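Local coordinates for protein D-alanyl transferase DltD (Enterococcus faecium TX0133A04, PDB 6PFX) that probably transfers D-alanine in lipoteichoic acid biosynthesis, taking part in the D-alanylation of the Gram-positive cell wall, at residues 212-215 with 220-223. Residues are numbered along the deposited sequence; the frame is centred on the assembly and turned at random.
Sequences RLPK and TELS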
loop_
_atom_site.group_PDB
_atom_site.type_symbol
_atom_site.label_atom_id
_atom_site.label_comp_id
_atom_site.label_asym_id
_atom_site.label_seq_id
_atom_site.Cartn_x
_atom_site.Cartn_y
_atom_site.Cartn_z
ATOM N N ARG A 212 -21.757 -6.108 14.915
ATOM C CA ARG A 212 -22.633 -6.661 13.890
ATOM C C ARG A 212 -22.264 -8.084 13.512
ATOM O O ARG A 212 -23.033 -8.734 12.800
ATOM C CB ARG A 212 -22.603 -5.750 12.665
ATOM C CG ARG A 212 -22.879 -4.298 13.025
ATOM C CD ARG A 212 -22.659 -3.390 11.850
ATOM N NE ARG A 212 -23.663 -3.605 10.818
ATOM C CZ ARG A 212 -23.664 -2.992 9.641
ATOM N NH1 ARG A 212 -22.704 -2.130 9.341
ATOM N NH2 ARG A 212 -24.622 -3.247 8.764
ATOM N N LEU A 213 -21.155 -8.599 14.017
ATOM C CA LEU A 213 -20.628 -9.890 13.608
ATOM C C LEU A 213 -21.080 -11.004 14.541
ATOM O O LEU A 213 -21.392 -10.766 15.711
ATOM C CB LEU A 213 -19.103 -9.835 13.635
ATOM C CG LEU A 213 -18.462 -8.896 12.615
ATOM C CD1 LEU A 213 -16.989 -8.699 12.916
ATOM C CD2 LEU A 213 -18.678 -9.445 11.202
ATOM N N PRO A 214 -21.084 -12.248 14.061
ATOM C CA PRO A 214 -21.413 -13.375 14.945
ATOM C C PRO A 214 -20.327 -13.599 15.985
ATOM O O PRO A 214 -19.146 -13.339 15.743
ATOM C CB PRO A 214 -21.490 -14.576 13.990
ATOM C CG PRO A 214 -21.523 -14.002 12.614
ATOM C CD PRO A 214 -20.813 -12.691 12.681
ATOM N N LYS A 215 -20.746 -14.118 17.148
ATOM C CA LYS A 215 -19.808 -14.380 18.236
ATOM C C LYS A 215 -18.685 -15.306 17.787
ATOM O O LYS A 215 -17.526 -15.134 18.185
ATOM C CB LYS A 215 -20.533 -15.038 19.413
ATOM C CG LYS A 215 -21.458 -14.140 20.212
ATOM C CD LYS A 215 -22.048 -14.917 21.395
ATOM C CE LYS A 215 -22.988 -14.065 22.240
ATOM N NZ LYS A 215 -23.562 -14.837 23.386
ATOM N N THR A 220 -19.244 -18.620 6.156
ATOM C CA THR A 220 -20.459 -18.521 5.348
ATOM C C THR A 220 -21.479 -17.596 5.999
ATOM O O THR A 220 -22.149 -16.830 5.299
ATOM C CB THR A 220 -21.068 -19.899 5.104
ATOM O OG1 THR A 220 -20.132 -20.715 4.397
ATOM C CG2 THR A 220 -22.353 -19.815 4.265
ATOM N N GLU A 221 -21.641 -17.669 7.327
ATOM C CA GLU A 221 -22.446 -16.658 8.011
ATOM C C GLU A 221 -21.940 -15.263 7.676
ATOM O O GLU A 221 -22.734 -14.348 7.406
ATOM C CB GLU A 221 -22.405 -16.891 9.524
ATOM C CG GLU A 221 -23.032 -18.217 9.922
ATOM C CD GLU A 221 -22.902 -18.549 11.396
ATOM O OE1 GLU A 221 -22.280 -17.768 12.148
ATOM O OE2 GLU A 221 -23.424 -19.612 11.799
ATOM N N LEU A 222 -20.615 -15.086 7.683
ATOM C CA LEU A 222 -20.032 -13.790 7.358
ATOM C C LEU A 222 -20.305 -13.403 5.909
ATOM O O LEU A 222 -20.613 -12.243 5.627
ATOM C CB LEU A 222 -18.528 -13.781 7.642
ATOM C CG LEU A 222 -18.121 -13.796 9.108
ATOM C CD1 LEU A 222 -16.628 -13.932 9.262
ATOM C CD2 LEU A 222 -18.572 -12.532 9.792
ATOM N N SER A 223 -20.194 -14.360 4.981
ATOM C CA SER A 223 -20.484 -14.088 3.578
ATOM C C SER A 223 -21.934 -13.663 3.386
ATOM O O SER A 223 -22.219 -12.705 2.656
ATOM C CB SER A 223 -20.186 -15.349 2.767
ATOM O OG SER A 223 -20.529 -15.179 1.409
#
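L213 meets L222 methyl to methyl: its CD2 lies 3.4 Å from CD2 of L222, closer than carbons usually pack. In both leucines CG is rotated opposite the carbonyl carbon (chi1 -66° in L213, -71° in L222), and this rotation brings one methyl of each leucine to the other, the two side chains meeting at a slant. L213 is buried and also touches V58, L59 and K62 of helix 56-62, while L222 also packs on L355 of helix 351-365, so the leucine pair connects two separate helical surfaces. At P214 the CB points toward the helix, and the ring touches two successive residues. Its CD lies 3.7 Å from the same CD2 of L222. At another ring atom, CB is 3.8 Å from OE1 of E221, whose extended side chain runs past the ring in the opposite direction; this is van der Waals contact at the exposed margin, without a hydrogen bond. The carbonyl O of P214 accepts a hydrogen bond from Y63 OH. The arrangement is an interhelical loop, following helix 203-210, that packs back on the first turn of helix 219-233 at the periphery of this DltD chain of the SGNH-hydrolase clan.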